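Local structure of alcohol dehydrogenase, zinc-containing (Thermotoga maritima, 1VJ0) at the interface of chains A and B and the interface of chains A and C. The protein catalyses the zinc-dependent oxidation of alcohols, probably with a nicotinamide cofactor, as a member of the medium-chain dehydrogenase family. Residues are numbered along the deposited sequence; one frame, centred on the assembly and turned at random. Chains: chain A/B/C, alcohol dehydrogenase, zinc-containing.

Contact 1: the interface of chains A and B. Residues chain A 281, 305-310; chain B 281, 305-310.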
ATOM      1  N   LEU A 281      21.585  -4.825  14.831  1.00 29.47           N
ATOM      2  CA  LEU A 281      20.886  -5.700  13.905  1.00 30.57           C
ATOM      3  C   LEU A 281      21.130  -7.152  14.232  1.00 30.61           C
ATOM      4  O   LEU A 281      20.320  -8.001  13.867  1.00 32.19           O
ATOM      5  CB  LEU A 281      21.308  -5.439  12.429  1.00 29.95           C
ATOM      6  CG  LEU A 281      20.487  -4.350  11.734  1.00 32.28           C
ATOM      7  CD1 LEU A 281      20.584  -3.022  12.467  1.00 33.70           C
ATOM      8  CD2 LEU A 281      20.985  -4.261  10.303  1.00 33.46           C
ATOM      9  N   PRO A 305      31.409  -3.013   8.966  1.00 28.58           N
ATOM     10  CA  PRO A 305      30.347  -3.900   8.545  1.00 29.12           C
ATOM     11  C   PRO A 305      30.026  -4.941   9.612  1.00 29.04           C
ATOM     12  O   PRO A 305      30.917  -5.344  10.361  1.00 27.47           O
ATOM     13  CB  PRO A 305      30.918  -4.556   7.268  1.00 29.60           C
ATOM     14  CG  PRO A 305      32.301  -4.370   7.327  1.00 31.30           C
ATOM     15  CD  PRO A 305      32.579  -3.091   8.074  1.00 30.01           C
ATOM     16  N   VAL A 306      28.774  -5.358   9.682  1.00 28.72           N
ATOM     17  CA  VAL A 306      28.351  -6.407  10.617  1.00 30.40           C
ATOM     18  C   VAL A 306      28.114  -7.698   9.853  1.00 30.12           C
ATOM     19  O   VAL A 306      27.756  -7.661   8.679  1.00 31.19           O
ATOM     20  CB  VAL A 306      27.050  -6.038  11.395  1.00 31.36           C
ATOM     21  CG1 VAL A 306      27.317  -4.814  12.275  1.00 34.89           C
ATOM     22  CG2 VAL A 306      25.890  -5.807  10.473  1.00 31.79           C
ATOM     23  N   PRO A 307      28.344  -8.828  10.506  1.00 30.08           N
ATOM     24  CA  PRO A 307      28.147 -10.141   9.887  1.00 29.24           C
ATOM     25  C   PRO A 307      26.662 -10.449   9.767  1.00 29.59           C
ATOM     26  O   PRO A 307      25.990 -10.726  10.755  1.00 29.61           O
ATOM     27  CB  PRO A 307      28.874 -11.120  10.843  1.00 29.80           C
ATOM     28  CG  PRO A 307      29.032 -10.382  12.131  1.00 30.38           C
ATOM     29  CD  PRO A 307      28.872  -8.923  11.883  1.00 29.16           C
ATOM     30  N   PHE A 308      26.142 -10.321   8.554  1.00 28.44           N
ATOM     31  CA  PHE A 308      24.725 -10.485   8.326  1.00 28.11           C
ATOM     32  C   PHE A 308      24.425 -11.847   7.769  1.00 27.66           C
ATOM     33  O   PHE A 308      25.011 -12.244   6.775  1.00 26.24           O
ATOM     34  CB  PHE A 308      24.256  -9.434   7.341  1.00 30.57           C
ATOM     35  CG  PHE A 308      22.774  -9.276   7.299  1.00 30.70           C
ATOM     36  CD1 PHE A 308      22.002 -10.093   6.477  1.00 30.76           C
ATOM     37  CD2 PHE A 308      22.158  -8.295   8.034  1.00 35.12           C
ATOM     38  CE1 PHE A 308      20.642  -9.935   6.412  1.00 35.53           C
ATOM     39  CE2 PHE A 308      20.799  -8.123   7.978  1.00 37.30           C
ATOM     40  CZ  PHE A 308      20.018  -8.977   7.153  1.00 35.62           C
ATOM     41  N   LYS A 309      23.480 -12.552   8.414  1.00 27.07           N
ATOM     42  CA  LYS A 309      23.069 -13.871   7.988  1.00 27.49           C
ATOM     43  C   LYS A 309      21.884 -13.766   7.016  1.00 27.11           C
ATOM     44  O   LYS A 309      20.728 -13.657   7.416  1.00 25.29           O
ATOM     45  CB  LYS A 309      22.642 -14.694   9.190  1.00 28.49           C
ATOM     46  CG  LYS A 309      23.742 -14.929  10.184  1.00 30.11           C
ATOM     47  CD  LYS A 309      23.309 -15.875  11.272  1.00 31.74           C
ATOM     48  CE  LYS A 309      24.484 -15.979  12.278  1.00 36.97           C
ATOM     49  NZ  LYS A 309      24.147 -16.853  13.443  1.00 41.69           N
ATOM     50  N   VAL A 310      22.195 -13.830   5.734  1.00 25.89           N
ATOM     51  CA  VAL A 310      21.195 -13.569   4.717  1.00 26.73           C
ATOM     52  C   VAL A 310      20.063 -14.597   4.708  1.00 25.99           C
ATOM     53  O   VAL A 310      18.915 -14.223   4.593  1.00 25.54           O
ATOM     54  CB  VAL A 310      21.823 -13.491   3.333  1.00 27.23           C
ATOM     55  CG1 VAL A 310      20.735 -13.345   2.238  1.00 28.04           C
ATOM     56  CG2 VAL A 310      22.855 -12.360   3.315  1.00 28.85           C
TER
ATOM     57  N   LEU B 281      24.821  -9.627  -2.450  1.00 28.29           N
ATOM     58  CA  LEU B 281      24.418  -8.382  -1.832  1.00 29.26           C
ATOM     59  C   LEU B 281      25.510  -7.321  -1.838  1.00 29.54           C
ATOM     60  O   LEU B 281      25.224  -6.135  -1.745  1.00 29.54           O
ATOM     61  CB  LEU B 281      23.918  -8.634  -0.391  1.00 29.38           C
ATOM     62  CG  LEU B 281      22.418  -8.974  -0.308  1.00 30.68           C
ATOM     63  CD1 LEU B 281      22.014 -10.276  -1.028  1.00 32.06           C
ATOM     64  CD2 LEU B 281      22.025  -9.010   1.119  1.00 32.20           C
ATOM     65  N   PRO B 305      28.028 -15.581   7.249  1.00 28.93           N
ATOM     66  CA  PRO B 305      27.508 -14.206   7.199  1.00 29.11           C
ATOM     67  C   PRO B 305      28.305 -13.321   6.236  1.00 29.54           C
ATOM     68  O   PRO B 305      29.465 -13.547   6.031  1.00 28.55           O
ATOM     69  CB  PRO B 305      27.625 -13.706   8.645  1.00 29.34           C
ATOM     70  CG  PRO B 305      28.409 -14.736   9.407  1.00 29.32           C
ATOM     71  CD  PRO B 305      28.485 -15.962   8.593  1.00 28.70           C
ATOM     72  N   VAL B 306      27.668 -12.332   5.627  1.00 30.32           N
ATOM     73  CA  VAL B 306      28.383 -11.382   4.769  1.00 31.08           C
ATOM     74  C   VAL B 306      28.523 -10.064   5.507  1.00 30.50           C
ATOM     75  O   VAL B 306      27.675  -9.723   6.349  1.00 29.30           O
ATOM     76  CB  VAL B 306      27.679 -11.168   3.422  1.00 31.82           C
ATOM     77  CG1 VAL B 306      27.592 -12.502   2.728  1.00 36.44           C
ATOM     78  CG2 VAL B 306      26.270 -10.564   3.586  1.00 32.16           C
ATOM     79  N   PRO B 307      29.574  -9.326   5.192  1.00 29.83           N
ATOM     80  CA  PRO B 307      29.821  -8.060   5.857  1.00 29.93           C
ATOM     81  C   PRO B 307      28.864  -7.040   5.295  1.00 30.23           C
ATOM     82  O   PRO B 307      28.851  -6.755   4.068  1.00 33.55           O
ATOM     83  CB  PRO B 307      31.276  -7.724   5.533  1.00 29.66           C
ATOM     84  CG  PRO B 307      31.630  -8.502   4.295  1.00 31.49           C
ATOM     85  CD  PRO B 307      30.582  -9.619   4.153  1.00 30.50           C
ATOM     86  N   PHE B 308      28.006  -6.541   6.160  1.00 28.70           N
ATOM     87  CA  PHE B 308      26.944  -5.676   5.702  1.00 28.15           C
ATOM     88  C   PHE B 308      27.183  -4.273   6.226  1.00 26.92           C
ATOM     89  O   PHE B 308      27.387  -4.063   7.424  1.00 25.85           O
ATOM     90  CB  PHE B 308      25.607  -6.260   6.135  1.00 28.81           C
ATOM     91  CG  PHE B 308      24.410  -5.604   5.476  1.00 28.70           C
ATOM     92  CD1 PHE B 308      24.003  -4.320   5.870  1.00 29.15           C
ATOM     93  CD2 PHE B 308      23.670  -6.278   4.511  1.00 33.63           C
ATOM     94  CE1 PHE B 308      22.876  -3.675   5.311  1.00 28.14           C
ATOM     95  CE2 PHE B 308      22.580  -5.639   3.896  1.00 33.86           C
ATOM     96  CZ  PHE B 308      22.191  -4.290   4.318  1.00 31.06           C
ATOM     97  N   LYS B 309      27.197  -3.309   5.319  1.00 27.60           N
ATOM     98  CA  LYS B 309      27.410  -1.887   5.689  1.00 28.46           C
ATOM     99  C   LYS B 309      26.059  -1.258   5.971  1.00 28.21           C
ATOM    100  O   LYS B 309      25.387  -0.824   5.055  1.00 28.10           O
ATOM    101  CB  LYS B 309      28.091  -1.097   4.587  1.00 28.29           C
ATOM    102  CG  LYS B 309      29.391  -1.650   4.038  1.00 31.19           C
ATOM    103  CD  LYS B 309      30.118  -0.504   3.260  1.00 33.64           C
ATOM    104  CE  LYS B 309      30.899  -1.016   2.043  1.00 39.49           C
ATOM    105  NZ  LYS B 309      32.239  -0.334   1.801  1.00 40.25           N
ATOM    106  N   VAL B 310      25.681  -1.232   7.238  1.00 26.86           N
ATOM    107  CA  VAL B 310      24.358  -0.760   7.654  1.00 27.14           C
ATOM    108  C   VAL B 310      24.116   0.723   7.276  1.00 26.66           C
ATOM    109  O   VAL B 310      23.093   1.040   6.713  1.00 27.37           O
ATOM    110  CB  VAL B 310      24.158  -0.995   9.135  1.00 26.13           C
ATOM    111  CG1 VAL B 310      22.820  -0.353   9.638  1.00 27.03           C
ATOM    112  CG2 VAL B 310      24.162  -2.522   9.405  1.00 26.61           C
TER
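Strands 306-308 of chains A and B run antiparallel about a two-fold axis near the two Pro307 residues, joined by backbone hydrogen bonds between Val306 of each chain and Phe308 of the other, the one from A:Phe308 N to B:Val306 O (2.8 Å) almost straight at 175° and the one from B:Val306 N reaching A:Phe308 O from 26° above its carbonyl plane. Pro307 faces its own twin at the non-bonded position of the pairing, so its lack of an N-H costs nothing across the interface. On one face the pyrrolidine rings of A:Pro305 and B:Pro307 cross obliquely, CB to CB at 3.6 Å, and the twin pair does the same. The other face carries the phenylalanines, CG anti to the backbone N (chi1 -165° in A:Phe308, and nearly the same in its twin). They lie side by side and point the same way, touching at their CB atoms 3.7 Å apart rather than stacking their rings. Flanking them, A:Leu281 CD2 and B:Val310 CG2 meet tip to tip at 3.7 Å. The side chains of A:Val306 and B:Val310 cross obliquely, CG2 to CG2 at 3.9 Å, with A:Val306 CG2 in the crowded position between N and carbonyl carbon; the same methyl of B:Val310 thus serves both neighbours. In the twin, A:Val310 CG2 and B:Leu281 CD2 stand slightly looser, at 4.1 Å. Each strand leads through Lys309 into helix 310-315, and Leu281 reaches in from helix 280-287, so the nucleotide-binding domains of two subunits are joined edge to edge through a continuous sheet.

Contact 2: the interface of chains A and C. Residues chain A 93, 160, 329-330, 333; chain C 114-116, 119-120.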
ATOM      1  N   LEU A  93       1.669  25.790   6.085  1.00 25.99           N
ATOM      2  CA  LEU A  93       1.193  24.623   5.319  1.00 27.26           C
ATOM      3  C   LEU A  93      -0.338  24.453   5.259  1.00 27.36           C
ATOM      4  O   LEU A  93      -0.855  23.742   4.409  1.00 27.53           O
ATOM      5  CB  LEU A  93       1.808  23.372   5.869  1.00 26.80           C
ATOM      6  CG  LEU A  93       3.297  23.183   5.510  1.00 29.09           C
ATOM      7  CD1 LEU A  93       4.023  22.350   6.559  1.00 29.35           C
ATOM      8  CD2 LEU A  93       3.456  22.569   4.111  1.00 27.22           C
ATOM      9  N   ASP A 160       8.989  25.125   4.700  1.00 29.39           N
ATOM     10  CA  ASP A 160       7.690  24.671   5.203  1.00 29.51           C
ATOM     11  C   ASP A 160       7.517  25.042   6.665  1.00 28.60           C
ATOM     12  O   ASP A 160       8.277  24.645   7.549  1.00 27.33           O
ATOM     13  CB  ASP A 160       7.519  23.177   4.964  1.00 30.74           C
ATOM     14  CG  ASP A 160       7.635  22.821   3.470  1.00 32.82           C
ATOM     15  OD1 ASP A 160       7.075  23.526   2.608  1.00 34.25           O
ATOM     16  OD2 ASP A 160       8.331  21.893   3.076  1.00 33.63           O
ATOM     17  N   THR A 329       8.344  16.971   4.909  1.00 28.09           N
ATOM     18  CA  THR A 329       7.276  17.791   5.433  1.00 27.96           C
ATOM     19  C   THR A 329       6.019  17.017   5.823  1.00 27.82           C
ATOM     20  O   THR A 329       5.377  17.419   6.737  1.00 27.66           O
ATOM     21  CB  THR A 329       6.939  18.874   4.425  1.00 28.39           C
ATOM     22  OG1 THR A 329       8.067  19.756   4.315  1.00 32.04           O
ATOM     23  CG2 THR A 329       5.770  19.730   4.886  1.00 27.66           C
ATOM     24  N   SER A 330       5.696  15.909   5.156  1.00 27.77           N
ATOM     25  CA  SER A 330       4.584  15.089   5.595  1.00 27.33           C
ATOM     26  C   SER A 330       4.876  14.488   6.975  1.00 27.07           C
ATOM     27  O   SER A 330       4.012  14.455   7.850  1.00 26.21           O
ATOM     28  CB  SER A 330       4.208  13.998   4.567  1.00 29.01           C
ATOM     29  OG  SER A 330       5.183  12.924   4.546  1.00 31.49           O
ATOM     30  N   VAL A 333       4.542  17.407   9.767  1.00 28.94           N
ATOM     31  CA  VAL A 333       3.200  17.762  10.164  1.00 29.17           C
ATOM     32  C   VAL A 333       2.612  16.680  11.087  1.00 28.49           C
ATOM     33  O   VAL A 333       2.011  16.970  12.137  1.00 27.35           O
ATOM     34  CB  VAL A 333       2.351  17.937   8.863  1.00 30.03           C
ATOM     35  CG1 VAL A 333       0.870  17.788   9.120  1.00 34.10           C
ATOM     36  CG2 VAL A 333       2.684  19.227   8.192  1.00 31.84           C
TER
ATOM     37  N   GLU C 114       3.778  24.363  -2.194  1.00 32.64           N
ATOM     38  CA  GLU C 114       3.718  24.812  -0.799  1.00 32.77           C
ATOM     39  C   GLU C 114       2.464  24.448  -0.021  1.00 30.00           C
ATOM     40  O   GLU C 114       2.460  24.567   1.188  1.00 26.27           O
ATOM     41  CB  GLU C 114       4.010  26.319  -0.698  1.00 33.77           C
ATOM     42  CG  GLU C 114       3.147  27.202  -1.568  1.00 38.93           C
ATOM     43  CD  GLU C 114       3.545  28.695  -1.502  1.00 40.09           C
ATOM     44  OE1 GLU C 114       4.555  29.113  -2.139  1.00 49.01           O
ATOM     45  OE2 GLU C 114       2.813  29.448  -0.825  1.00 49.48           O
ATOM     46  N   CYS C 115       1.423  23.963  -0.693  1.00 28.67           N
ATOM     47  CA  CYS C 115       0.129  23.744  -0.011  1.00 27.68           C
ATOM     48  C   CYS C 115       0.023  22.335   0.575  1.00 25.75           C
ATOM     49  O   CYS C 115       0.945  21.521   0.441  1.00 23.78           O
ATOM     50  CB  CYS C 115      -1.008  23.950  -1.012  1.00 28.04           C
ATOM     51  SG  CYS C 115      -1.094  22.639  -2.253  1.00 26.41           S
ATOM     52  N   TYR C 116      -1.108  22.056   1.233  1.00 25.33           N
ATOM     53  CA  TYR C 116      -1.333  20.753   1.857  1.00 24.27           C
ATOM     54  C   TYR C 116      -1.175  19.594   0.894  1.00 24.37           C
ATOM     55  O   TYR C 116      -0.505  18.594   1.184  1.00 21.39           O
ATOM     56  CB  TYR C 116      -2.705  20.706   2.514  1.00 25.68           C
ATOM     57  CG  TYR C 116      -3.049  19.372   3.135  1.00 25.01           C
ATOM     58  CD1 TYR C 116      -3.699  18.403   2.397  1.00 25.58           C
ATOM     59  CD2 TYR C 116      -2.771  19.098   4.476  1.00 27.23           C
ATOM     60  CE1 TYR C 116      -4.087  17.168   2.969  1.00 28.70           C
ATOM     61  CE2 TYR C 116      -3.149  17.863   5.049  1.00 27.88           C
ATOM     62  CZ  TYR C 116      -3.786  16.898   4.262  1.00 28.67           C
ATOM     63  OH  TYR C 116      -4.149  15.671   4.783  1.00 30.53           O
ATOM     64  N   LYS C 119       2.687  19.263  -0.502  1.00 26.21           N
ATOM     65  CA  LYS C 119       3.725  18.971   0.489  1.00 26.86           C
ATOM     66  C   LYS C 119       3.345  17.998   1.598  1.00 27.46           C
ATOM     67  O   LYS C 119       4.226  17.441   2.244  1.00 28.99           O
ATOM     68  CB  LYS C 119       4.170  20.281   1.161  1.00 27.08           C
ATOM     69  CG  LYS C 119       5.183  21.114   0.345  1.00 29.03           C
ATOM     70  CD  LYS C 119       6.558  20.473   0.373  1.00 31.57           C
ATOM     71  CE  LYS C 119       7.682  21.299  -0.313  1.00 32.46           C
ATOM     72  NZ  LYS C 119       7.673  22.685   0.156  1.00 33.54           N
ATOM     73  N   VAL C 120       2.060  17.883   1.925  1.00 28.05           N
ATOM     74  CA  VAL C 120       1.644  17.051   3.045  1.00 27.68           C
ATOM     75  C   VAL C 120       1.068  15.723   2.510  1.00 28.46           C
ATOM     76  O   VAL C 120       1.607  14.649   2.825  1.00 26.98           O
ATOM     77  CB  VAL C 120       0.712  17.780   4.008  1.00 28.20           C
ATOM     78  CG1 VAL C 120       0.334  16.875   5.218  1.00 27.51           C
ATOM     79  CG2 VAL C 120       1.397  19.061   4.544  1.00 26.62           C
TER
HETATM   80  O   HOH W   1      -2.509  24.334   2.253  1.00 25.66           O
HETATM   81  O   HOH W   2       4.837  25.342   2.533  1.00 26.23           O
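This is a two-fold interface between subunits of the deposited tetramer, clamping the structural-zinc loop of one medium-chain dehydrogenase subunit against its neighbour; the structure alone does not prove that this pairing is the biological one. C:Cys115 belongs to the four-cysteine structural zinc site, and the short helix 116-119 that follows it carries C:Lys119 to chain A. The lysine is bent at chi2 (-74°) and chi4 (49°), which turns its ammonium NZ onto the syn lone pair of A:Asp160 OD1 in a 2.7 Å salt bridge; the contact with OD2 is weak. A:Thr329 OG1, at the start of helix 329-340, donates to A:Asp160 OD2 from above the carboxylate plane, steadying the acid from its own chain. Water 2 links A:Asp160 OD1 to the backbone carbonyl C:Glu114 O. An alanine in place of A:Asp160 would probably loosen this corner, since the ion pair, the threonine bond and the water link would all go. Water 1 joins A:Leu93 O to C:Tyr116 N, the first amide of helix 116-119, and lies 2.9 Å from that nitrogen. Beside the polar corner, A:Leu93 crosses C:Lys119 at about a right angle, its CD2 3.8 Å from the lysine CB. A:Val333 and C:Val120 meet tip to tip, CG2 to CG2 at 3.9 Å, while A:Thr329 CG2 lies 4.1 Å from C:Lys119 CB, bringing methyl groups of helix 329-340 against the end of the zinc loop.

The C-alpha centres of contact 1 and contact 2 lie about 37 Å apart, and the two share no residue. Chain A takes part in both, using separate surfaces: strand 306-308 and its flanking helices toward chain B, and helix 329-340 with nearby loops toward chain C. Strand 306-308 and helix 329-340 are close along the chain: helix 310-315, whose first residue is in contact 1, and strand 320-323 lead from one to the other, whereas A:Leu93 and A:Asp160 come from far earlier in the sequence. Two different two-fold relations meeting in one subunit are what a four-subunit assembly with dihedral symmetry would need.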